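Local coordinates for protein probable exosome complex exonuclease 2 (Methanothermobacter thermautotrophicus, PDB 2WNR) that is probably a non-catalytic RNase PH-family subunit of the archaeal exosome, an RNA-degrading complex, where it helps to structure the Rrp41 active site, at residues A[85-90]-A[105-110]; A[157-162]-A[192-197]; A[221-224]-A[230-233]. All coordinates share one frame; numbering follows the deposited sequence.

Interaction 1. Residues A[85-90]-A[105-110]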
ATOM      1  N   SER A  85     -14.098  -9.256  -5.954  1.00 23.16           N
ATOM      2  CA  SER A  85     -15.187  -8.437  -6.453  1.00 23.47           C
ATOM      3  C   SER A  85     -14.860  -6.959  -6.375  1.00 23.09           C
ATOM      4  O   SER A  85     -14.256  -6.494  -5.408  1.00 23.79           O
ATOM      5  CB  SER A  85     -16.489  -8.738  -5.712  1.00 21.87           C
ATOM      6  OG  SER A  85     -16.283  -8.703  -4.325  1.00 27.37           O
ATOM      7  N   GLU A  86     -15.253  -6.234  -7.411  1.00 21.38           N
ATOM      8  CA  GLU A  86     -15.101  -4.797  -7.441  1.00 21.97           C
ATOM      9  C   GLU A  86     -16.463  -4.102  -7.256  1.00 21.76           C
ATOM     10  O   GLU A  86     -17.273  -4.047  -8.186  1.00 22.56           O
ATOM     11  CB  GLU A  86     -14.447  -4.375  -8.755  1.00 20.37           C
ATOM     12  CG  GLU A  86     -12.986  -4.743  -8.865  1.00 22.69           C
ATOM     13  CD  GLU A  86     -12.073  -3.844  -8.030  1.00 26.76           C
ATOM     14  OE1 GLU A  86     -11.859  -2.679  -8.430  1.00 32.00           O
ATOM     15  OE2 GLU A  86     -11.545  -4.303  -6.988  1.00 27.91           O
ATOM     16  N   LEU A  87     -16.712  -3.593  -6.051  1.00 20.47           N
ATOM     17  CA  LEU A  87     -17.921  -2.835  -5.793  1.00 21.26           C
ATOM     18  C   LEU A  87     -17.702  -1.391  -6.272  1.00 21.72           C
ATOM     19  O   LEU A  87     -17.231  -0.535  -5.526  1.00 20.46           O
ATOM     20  CB  LEU A  87     -18.302  -2.901  -4.312  1.00 21.34           C
ATOM     21  CG  LEU A  87     -19.295  -3.978  -3.871  1.00 21.48           C
ATOM     22  CD1 LEU A  87     -18.909  -5.345  -4.371  1.00 24.35           C
ATOM     23  CD2 LEU A  87     -19.400  -4.002  -2.362  1.00 25.89           C
ATOM     24  N   LEU A  88     -18.037  -1.141  -7.531  1.00 20.30           N
ATOM     25  CA  LEU A  88     -17.645   0.089  -8.191  1.00 21.42           C
ATOM     26  C   LEU A  88     -18.396   1.328  -7.705  1.00 23.20           C
ATOM     27  O   LEU A  88     -19.624   1.305  -7.526  1.00 24.11           O
ATOM     28  CB  LEU A  88     -17.838  -0.033  -9.706  1.00 22.92           C
ATOM     29  CG  LEU A  88     -17.152  -1.168 -10.476  1.00 22.48           C
ATOM     30  CD1 LEU A  88     -17.616  -1.220 -11.927  1.00 23.91           C
ATOM     31  CD2 LEU A  88     -15.631  -1.182 -10.376  1.00 22.09           C
ATOM     32  N   PRO A  89     -17.664   2.435  -7.529  1.00 22.62           N
ATOM     33  CA  PRO A  89     -18.327   3.712  -7.316  1.00 21.52           C
ATOM     34  C   PRO A  89     -19.459   3.931  -8.330  1.00 21.96           C
ATOM     35  O   PRO A  89     -20.474   4.586  -8.010  1.00 21.61           O
ATOM     36  CB  PRO A  89     -17.204   4.720  -7.533  1.00 20.15           C
ATOM     37  CG  PRO A  89     -15.985   4.003  -7.135  1.00 19.95           C
ATOM     38  CD  PRO A  89     -16.196   2.560  -7.494  1.00 21.35           C
ATOM     39  N   MET A  90     -19.279   3.369  -9.528  1.00 21.43           N
ATOM     40  CA  MET A  90     -20.297   3.361 -10.584  1.00 22.29           C
ATOM     41  C   MET A  90     -21.621   2.793 -10.073  1.00 22.56           C
ATOM     42  O   MET A  90     -22.692   3.382 -10.277  1.00 20.43           O
ATOM     43  CB  MET A  90     -19.801   2.543 -11.783  1.00 22.95           C
ATOM     44  CG  MET A  90     -20.860   2.177 -12.807  1.00 19.52           C
ATOM     45  SD  MET A  90     -20.137   2.070 -14.450  1.00 26.47           S
ATOM     46  CE  MET A  90     -19.894   0.320 -14.582  1.00 24.31           C
ATOM     47  N   VAL A 105     -15.285  -7.441   0.459  1.00 22.35           N
ATOM     48  CA  VAL A 105     -14.646  -8.630   0.999  1.00 22.72           C
ATOM     49  C   VAL A 105     -15.659  -9.687   1.436  1.00 24.55           C
ATOM     50  O   VAL A 105     -15.495 -10.879   1.137  1.00 26.04           O
ATOM     51  CB  VAL A 105     -13.719  -8.261   2.179  1.00 22.66           C
ATOM     52  CG1 VAL A 105     -13.282  -9.505   2.944  1.00 21.34           C
ATOM     53  CG2 VAL A 105     -12.503  -7.465   1.668  1.00 21.31           C
ATOM     54  N   GLU A 106     -16.711  -9.254   2.126  1.00 23.67           N
ATOM     55  CA  GLU A 106     -17.727 -10.200   2.564  1.00 25.06           C
ATOM     56  C   GLU A 106     -18.430 -10.844   1.380  1.00 26.22           C
ATOM     57  O   GLU A 106     -18.461 -12.079   1.261  1.00 26.74           O
ATOM     58  CB  GLU A 106     -18.760  -9.542   3.463  1.00 24.27           C
ATOM     59  CG  GLU A 106     -19.754 -10.570   3.981  1.00 25.15           C
ATOM     60  CD  GLU A 106     -20.987  -9.947   4.561  1.00 25.86           C
ATOM     61  OE1 GLU A 106     -21.309  -8.806   4.175  1.00 25.15           O
ATOM     62  OE2 GLU A 106     -21.638 -10.608   5.401  1.00 26.11           O
ATOM     63  N   LEU A 107     -18.984  -9.998   0.510  1.00 26.39           N
ATOM     64  CA  LEU A 107     -19.616 -10.449  -0.724  1.00 26.10           C
ATOM     65  C   LEU A 107     -18.736 -11.463  -1.445  1.00 24.22           C
ATOM     66  O   LEU A 107     -19.183 -12.541  -1.783  1.00 24.98           O
ATOM     67  CB  LEU A 107     -19.917  -9.267  -1.647  1.00 25.66           C
ATOM     68  CG  LEU A 107     -20.692  -9.473  -2.968  1.00 24.32           C
ATOM     69  CD1 LEU A 107     -19.786  -9.724  -4.145  1.00 28.28           C
ATOM     70  CD2 LEU A 107     -21.741 -10.580  -2.873  1.00 23.19           C
ATOM     71  N   SER A 108     -17.480 -11.091  -1.645  1.00 24.34           N
ATOM     72  CA  SER A 108     -16.481 -11.905  -2.323  1.00 24.99           C
ATOM     73  C   SER A 108     -16.275 -13.269  -1.665  1.00 24.03           C
ATOM     74  O   SER A 108     -16.375 -14.302  -2.322  1.00 25.05           O
ATOM     75  CB  SER A 108     -15.166 -11.134  -2.374  1.00 24.26           C
ATOM     76  OG  SER A 108     -14.423 -11.509  -3.505  1.00 30.11           O
ATOM     77  N   ARG A 109     -16.003 -13.275  -0.366  1.00 24.14           N
ATOM     78  CA  ARG A 109     -15.784 -14.526   0.372  1.00 22.79           C
ATOM     79  C   ARG A 109     -17.007 -15.435   0.439  1.00 23.50           C
ATOM     80  O   ARG A 109     -16.881 -16.660   0.438  1.00 25.55           O
ATOM     81  CB  ARG A 109     -15.311 -14.223   1.781  1.00 21.48           C
ATOM     82  CG  ARG A 109     -13.915 -13.674   1.820  1.00 22.76           C
ATOM     83  CD  ARG A 109     -13.526 -13.299   3.220  1.00 24.39           C
ATOM     84  NE  ARG A 109     -13.521 -14.442   4.130  1.00 25.48           N
ATOM     85  CZ  ARG A 109     -12.547 -15.338   4.203  1.00 18.45           C
ATOM     86  NH1 ARG A 109     -11.503 -15.240   3.398  1.00 19.54           N
ATOM     87  NH2 ARG A 109     -12.626 -16.325   5.071  1.00 12.90           N
ATOM     88  N   VAL A 110     -18.189 -14.832   0.504  1.00 22.07           N
ATOM     89  CA  VAL A 110     -19.422 -15.597   0.546  1.00 22.22           C
ATOM     90  C   VAL A 110     -19.667 -16.300  -0.779  1.00 22.89           C
ATOM     91  O   VAL A 110     -20.075 -17.462  -0.795  1.00 24.26           O
ATOM     92  CB  VAL A 110     -20.626 -14.738   1.008  1.00 20.91           C
ATOM     93  CG1 VAL A 110     -21.925 -15.461   0.773  1.00 19.01           C
ATOM     94  CG2 VAL A 110     -20.493 -14.461   2.491  1.00 22.44           C
TER
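Ser85 and Leu87, on strand 80-87 of the first RNase PH-like domain, rest against Leu107 and Ser108 of helix 102-117. The two short segments run roughly antiparallel, 148° apart, with their axes 8.4 Å from each other. Serines suit the closest point, because their small side chains let the backbones approach to 5.5 Å between Ser85 CA and Ser108 CA.

The hydroxyl of Ser85 lies between its backbone N and carbonyl carbon (chi1 50°). This turn sends OG out toward the helix, where it lies 3.3 Å from Ser108 CB and makes a weak hydrogen bond to Ser104 OG one turn earlier. Ser108 OG has its strongest partner in a basic side chain of another protein chain, and adds a weak bond to Thr83 O, so this face of the helix also serves the subunit interface.

Leu107 supplies the apolar part of the contact. Its CG is anti to the backbone N (chi1 -175°), which carries the side chain toward the strand, with CD1 facing Ser85; it also packs on Phe151 and Ala154 of helix 150-164. Leu107 CD1 lies 3.8 Å from Ser85 CB and makes a looser approach, 4.5 Å, to Leu87 CD1.

Interaction 2. Residues A[157-162]-A[192-197]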
ATOM      1  N   ALA A 157     -24.182 -15.179 -11.311  1.00 23.88           N
ATOM      2  CA  ALA A 157     -23.302 -14.747 -12.396  1.00 23.12           C
ATOM      3  C   ALA A 157     -21.984 -15.536 -12.426  1.00 23.15           C
ATOM      4  O   ALA A 157     -21.486 -15.875 -13.503  1.00 21.94           O
ATOM      5  CB  ALA A 157     -23.031 -13.251 -12.299  1.00 21.73           C
ATOM      6  N   THR A 158     -21.431 -15.822 -11.248  1.00 22.73           N
ATOM      7  CA  THR A 158     -20.202 -16.586 -11.140  1.00 22.40           C
ATOM      8  C   THR A 158     -20.428 -18.003 -11.642  1.00 24.46           C
ATOM      9  O   THR A 158     -19.657 -18.493 -12.468  1.00 24.33           O
ATOM     10  CB  THR A 158     -19.699 -16.626  -9.703  1.00 22.89           C
ATOM     11  OG1 THR A 158     -19.655 -15.293  -9.179  1.00 24.34           O
ATOM     12  CG2 THR A 158     -18.296 -17.236  -9.642  1.00 23.03           C
ATOM     13  N   VAL A 159     -21.498 -18.643 -11.161  1.00 23.91           N
ATOM     14  CA  VAL A 159     -21.872 -19.963 -11.647  1.00 23.00           C
ATOM     15  C   VAL A 159     -22.064 -19.934 -13.161  1.00 22.79           C
ATOM     16  O   VAL A 159     -21.516 -20.786 -13.875  1.00 24.48           O
ATOM     17  CB  VAL A 159     -23.116 -20.541 -10.911  1.00 22.98           C
ATOM     18  CG1 VAL A 159     -23.658 -21.773 -11.620  1.00 21.53           C
ATOM     19  CG2 VAL A 159     -22.750 -20.921  -9.484  1.00 22.81           C
ATOM     20  N   ALA A 160     -22.815 -18.947 -13.650  1.00 21.14           N
ATOM     21  CA  ALA A 160     -23.060 -18.824 -15.085  1.00 20.86           C
ATOM     22  C   ALA A 160     -21.741 -18.708 -15.852  1.00 20.87           C
ATOM     23  O   ALA A 160     -21.518 -19.433 -16.826  1.00 21.48           O
ATOM     24  CB  ALA A 160     -23.974 -17.642 -15.386  1.00 19.47           C
ATOM     25  N   ALA A 161     -20.859 -17.822 -15.386  1.00 19.93           N
ATOM     26  CA  ALA A 161     -19.576 -17.594 -16.041  1.00 21.09           C
ATOM     27  C   ALA A 161     -18.709 -18.859 -16.076  1.00 22.13           C
ATOM     28  O   ALA A 161     -18.027 -19.134 -17.066  1.00 20.62           O
ATOM     29  CB  ALA A 161     -18.843 -16.456 -15.369  1.00 20.74           C
ATOM     30  N   LEU A 162     -18.756 -19.628 -14.994  1.00 22.52           N
ATOM     31  CA  LEU A 162     -17.985 -20.859 -14.886  1.00 21.86           C
ATOM     32  C   LEU A 162     -18.436 -21.892 -15.906  1.00 22.71           C
ATOM     33  O   LEU A 162     -17.618 -22.614 -16.479  1.00 22.07           O
ATOM     34  CB  LEU A 162     -18.088 -21.442 -13.477  1.00 21.99           C
ATOM     35  CG  LEU A 162     -17.276 -20.718 -12.402  1.00 19.23           C
ATOM     36  CD1 LEU A 162     -17.655 -21.168 -11.003  1.00 20.60           C
ATOM     37  CD2 LEU A 162     -15.791 -20.777 -12.630  1.00 17.65           C
ATOM     38  N   LYS A 192     -23.869 -28.122  -9.560  1.00 24.13           N
ATOM     39  CA  LYS A 192     -24.217 -26.711  -9.438  1.00 22.76           C
ATOM     40  C   LYS A 192     -24.756 -26.413  -8.055  1.00 21.70           C
ATOM     41  O   LYS A 192     -25.284 -27.295  -7.377  1.00 22.08           O
ATOM     42  CB  LYS A 192     -25.252 -26.306 -10.490  1.00 23.24           C
ATOM     43  CG  LYS A 192     -24.664 -25.945 -11.848  1.00 22.21           C
ATOM     44  CD  LYS A 192     -25.694 -26.083 -12.960  1.00 18.02           C
ATOM     45  CE  LYS A 192     -25.727 -27.499 -13.495  1.00 25.05           C
ATOM     46  NZ  LYS A 192     -26.848 -27.700 -14.451  1.00 29.32           N
ATOM     47  N   ALA A 193     -24.594 -25.163  -7.642  1.00 20.75           N
ATOM     48  CA  ALA A 193     -25.167 -24.658  -6.409  1.00 20.28           C
ATOM     49  C   ALA A 193     -25.533 -23.198  -6.636  1.00 21.59           C
ATOM     50  O   ALA A 193     -24.856 -22.494  -7.393  1.00 22.65           O
ATOM     51  CB  ALA A 193     -24.180 -24.789  -5.281  1.00 17.07           C
ATOM     52  N   LEU A 194     -26.611 -22.745  -6.010  1.00 21.92           N
ATOM     53  CA  LEU A 194     -26.980 -21.334  -6.078  1.00 22.97           C
ATOM     54  C   LEU A 194     -27.413 -20.824  -4.708  1.00 23.95           C
ATOM     55  O   LEU A 194     -27.514 -21.604  -3.755  1.00 24.90           O
ATOM     56  CB  LEU A 194     -28.068 -21.087  -7.133  1.00 22.40           C
ATOM     57  CG  LEU A 194     -27.683 -21.221  -8.614  1.00 22.18           C
ATOM     58  CD1 LEU A 194     -28.893 -21.003  -9.498  1.00 23.24           C
ATOM     59  CD2 LEU A 194     -26.548 -20.282  -9.027  1.00 21.67           C
ATOM     60  N   MET A 195     -27.690 -19.522  -4.624  1.00 23.41           N
ATOM     61  CA  MET A 195     -27.905 -18.874  -3.346  1.00 23.33           C
ATOM     62  C   MET A 195     -29.167 -18.022  -3.272  1.00 24.08           C
ATOM     63  O   MET A 195     -29.513 -17.287  -4.208  1.00 23.74           O
ATOM     64  CB  MET A 195     -26.683 -18.033  -3.005  1.00 23.15           C
ATOM     65  CG  MET A 195     -26.729 -17.334  -1.670  1.00 23.61           C
ATOM     66  SD  MET A 195     -25.091 -16.731  -1.215  1.00 23.59           S
ATOM     67  CE  MET A 195     -24.281 -18.279  -0.777  1.00 23.22           C
ATOM     68  N   CYS A 196     -29.838 -18.130  -2.130  1.00 24.40           N
ATOM     69  CA  CYS A 196     -30.988 -17.308  -1.798  1.00 23.87           C
ATOM     70  C   CYS A 196     -30.666 -16.438  -0.591  1.00 23.80           C
ATOM     71  O   CYS A 196     -30.189 -16.943   0.428  1.00 24.76           O
ATOM     72  CB  CYS A 196     -32.173 -18.200  -1.470  1.00 23.23           C
ATOM     73  SG  CYS A 196     -32.834 -19.088  -2.871  1.00 26.49           S
ATOM     74  N   THR A 197     -30.921 -15.136  -0.714  1.00 22.85           N
ATOM     75  CA  THR A 197     -30.743 -14.196   0.383  1.00 22.08           C
ATOM     76  C   THR A 197     -32.099 -13.699   0.849  1.00 22.23           C
ATOM     77  O   THR A 197     -32.933 -13.295   0.037  1.00 22.45           O
ATOM     78  CB  THR A 197     -29.870 -12.994  -0.023  1.00 22.38           C
ATOM     79  OG1 THR A 197     -28.556 -13.454  -0.351  1.00 24.00           O
ATOM     80  CG2 THR A 197     -29.742 -12.003   1.115  1.00 21.26           C
TER
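Val159, on helix 150-164, meets Leu194 of strand 193-201 in the apolar centre of this contact. Their side chains cross at a slant, branch against branch. Leu194 CD2 lies 3.9 Å from both CB and CG2 of Val159, and 4.2 Å from CG1, so a single methyl of the leucine is set against the whole fork of the valine. The leucine reaches there because CG stands beside the backbone N (chi1 -70°) while CD1 continues the chain away from CA (chi2 177°), leaving CD2 as the branch turned to the helix. A compact, beta-branched valine suits the helix face, and the longer leucine bridges the distance from the strand. Around this pair, Leu156 of the same helix and Leu261 of helix 244-268 pack on Leu194, and Leu265 packs on Val159.

Contact with backbone comes next. Val159 CG2 rests 3.4 Å from Ala193 O, a van der Waals approach to a carbonyl oxygen at the start of the strand. The small Ala193 keeps its own side chain well back from the valine.

The third kind involves a polar residue used through its aliphatic part. Val159 CG1 touches Lys192 CG at 4.3 Å, after which the lysine chain turns away and its NZ forms a salt bridge with Asp266. A long, flexible residue with a charged tip suits this partly exposed margin, since its methylenes can cover the valine while the ammonium group finds its carboxylate.

No hydrogen bond joins the two segments. On its other flank, the helix packs Ala157 and Ala161 against Val62 of strand 58-69. Helix 150-164 is thus sandwiched between the sheets of the two domains, the layered alpha/beta packing of the RNase PH fold.

Interaction 3. Residues A[221-224]-A[230-233]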
ATOM      1  N   ILE A 221     -30.054 -13.120   5.790  1.00 22.36           N
ATOM      2  CA  ILE A 221     -29.381 -14.424   5.758  1.00 22.07           C
ATOM      3  C   ILE A 221     -29.287 -14.975   4.326  1.00 21.94           C
ATOM      4  O   ILE A 221     -30.275 -15.031   3.601  1.00 21.34           O
ATOM      5  CB  ILE A 221     -30.021 -15.453   6.743  1.00 22.09           C
ATOM      6  CG1 ILE A 221     -29.280 -16.792   6.683  1.00 24.44           C
ATOM      7  CG2 ILE A 221     -31.515 -15.618   6.477  1.00 20.79           C
ATOM      8  CD1 ILE A 221     -29.519 -17.702   7.865  1.00 22.49           C
ATOM      9  N   SER A 222     -28.078 -15.341   3.919  1.00 22.83           N
ATOM     10  CA  SER A 222     -27.848 -15.921   2.608  1.00 23.05           C
ATOM     11  C   SER A 222     -27.592 -17.402   2.758  1.00 23.43           C
ATOM     12  O   SER A 222     -26.777 -17.811   3.598  1.00 24.45           O
ATOM     13  CB  SER A 222     -26.648 -15.264   1.930  1.00 21.84           C
ATOM     14  OG  SER A 222     -26.843 -13.869   1.828  1.00 23.93           O
ATOM     15  N   ILE A 223     -28.283 -18.202   1.947  1.00 22.39           N
ATOM     16  CA  ILE A 223     -28.113 -19.643   1.985  1.00 22.32           C
ATOM     17  C   ILE A 223     -27.752 -20.215   0.615  1.00 22.49           C
ATOM     18  O   ILE A 223     -28.469 -20.018  -0.362  1.00 22.22           O
ATOM     19  CB  ILE A 223     -29.355 -20.339   2.579  1.00 22.59           C
ATOM     20  CG1 ILE A 223     -29.649 -19.778   3.973  1.00 23.00           C
ATOM     21  CG2 ILE A 223     -29.144 -21.855   2.656  1.00 22.95           C
ATOM     22  CD1 ILE A 223     -31.025 -20.085   4.469  1.00 24.97           C
ATOM     23  N   GLY A 224     -26.617 -20.907   0.555  1.00 22.15           N
ATOM     24  CA  GLY A 224     -26.206 -21.607  -0.654  1.00 22.66           C
ATOM     25  C   GLY A 224     -26.607 -23.072  -0.580  1.00 22.77           C
ATOM     26  O   GLY A 224     -26.169 -23.800   0.321  1.00 22.73           O
ATOM     27  N   SER A 230     -28.548 -29.968  -0.417  1.00 22.35           N
ATOM     28  CA  SER A 230     -27.731 -29.812   0.787  1.00 22.07           C
ATOM     29  C   SER A 230     -27.152 -28.397   0.880  1.00 21.42           C
ATOM     30  O   SER A 230     -26.913 -27.752  -0.149  1.00 20.58           O
ATOM     31  CB  SER A 230     -26.625 -30.877   0.839  1.00 22.39           C
ATOM     32  OG  SER A 230     -25.666 -30.668  -0.179  1.00 23.92           O
ATOM     33  N   ILE A 231     -26.937 -27.927   2.110  1.00 20.80           N
ATOM     34  CA  ILE A 231     -26.458 -26.560   2.381  1.00 21.32           C
ATOM     35  C   ILE A 231     -24.936 -26.494   2.340  1.00 21.49           C
ATOM     36  O   ILE A 231     -24.258 -27.188   3.100  1.00 22.88           O
ATOM     37  CB  ILE A 231     -26.961 -26.034   3.759  1.00 20.47           C
ATOM     38  CG1 ILE A 231     -28.493 -26.000   3.806  1.00 21.61           C
ATOM     39  CG2 ILE A 231     -26.394 -24.661   4.057  1.00 22.48           C
ATOM     40  CD1 ILE A 231     -29.072 -26.001   5.208  1.00 22.60           C
ATOM     41  N   CYS A 232     -24.405 -25.658   1.454  1.00 20.94           N
ATOM     42  CA  CYS A 232     -22.956 -25.520   1.319  1.00 22.27           C
ATOM     43  C   CYS A 232     -22.397 -24.160   1.759  1.00 22.13           C
ATOM     44  O   CYS A 232     -21.184 -24.013   1.922  1.00 22.85           O
ATOM     45  CB  CYS A 232     -22.508 -25.851  -0.098  1.00 21.85           C
ATOM     46  SG  CYS A 232     -23.088 -24.703  -1.321  1.00 25.28           S
ATOM     47  N   ALA A 233     -23.268 -23.175   1.961  1.00 21.36           N
ATOM     48  CA  ALA A 233     -22.837 -21.875   2.482  1.00 22.20           C
ATOM     49  C   ALA A 233     -23.966 -21.138   3.184  1.00 22.94           C
ATOM     50  O   ALA A 233     -25.120 -21.158   2.726  1.00 23.91           O
ATOM     51  CB  ALA A 233     -22.268 -21.009   1.373  1.00 21.96           C
TER
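A classic beta bulge links Gly224 to two successive residues, Cys232 and Ala233, near the closed end of the hairpin formed by strands 219-226 and 231-237. Gly224 N donates to Ala233 O at 2.6 Å, nearly straight with 174° at the hydrogen. In return, Gly224 O takes two N-H groups: Cys232 N at 2.8 Å and, more weakly, Ala233 N at 3.4 Å. One carbonyl thereby serves both residues of the bulge.

Glycine suits this position because it places no side chain beside the methyl of Ala233 or the thiol of Cys232, and Ala233, whose CB lies on the face away from Ile223, adds only a single carbon. The sulfur of Cys232 sits between its backbone N and carbonyl carbon (chi1 66°), which folds it back over the glycine, with SG 3.6 Å from Gly224 O.

Within this chain the hairpin lies at one side of the four-stranded antiparallel sheet of the second RNase PH-like domain, with strand 231-237 outermost. Strand 193-201 lies on the inner side of strand 219-226, and helix 244-268 covers one face. At the bulge the two short strands are strongly turned, 122° between their directions.

On the helix-covered face, the beta-branched Ile223 and Ile231 meet through CG2, 4.2 Å apart, their side chains crossing obliquely. Both residues pack on Val251. Such branched chains favour extended backbone and fill the sheet-helix interface. Farther out, Ser230 OG bonds to Thr226 OG1 and to a polar side chain of another protein chain, while the backbone of Ile231 bonds to that neighbour too.

In the fold
The three contacts follow one another along the chain, each closing before the next opens, and lead from the first domain to the second. Interaction 1 belongs to the first domain and interaction 3 to the second, their centres about 19 Å apart; interaction 2 joins the domains, about 15 Å from the centre of interaction 1 and 12 Å from that of interaction 3. Val110 CG1 of interaction 1 packs on Met195 SD of interaction 2, while strands 193-201 and 219-226, neighbours in one sheet, tie interactions 2 and 3 through backbone and the Thr197-Ser222 hydroxyls. Interaction 2 is internal to the subunit, whereas interactions 1 and 3 also reach other protein chains, connecting the core with the exosome assembly.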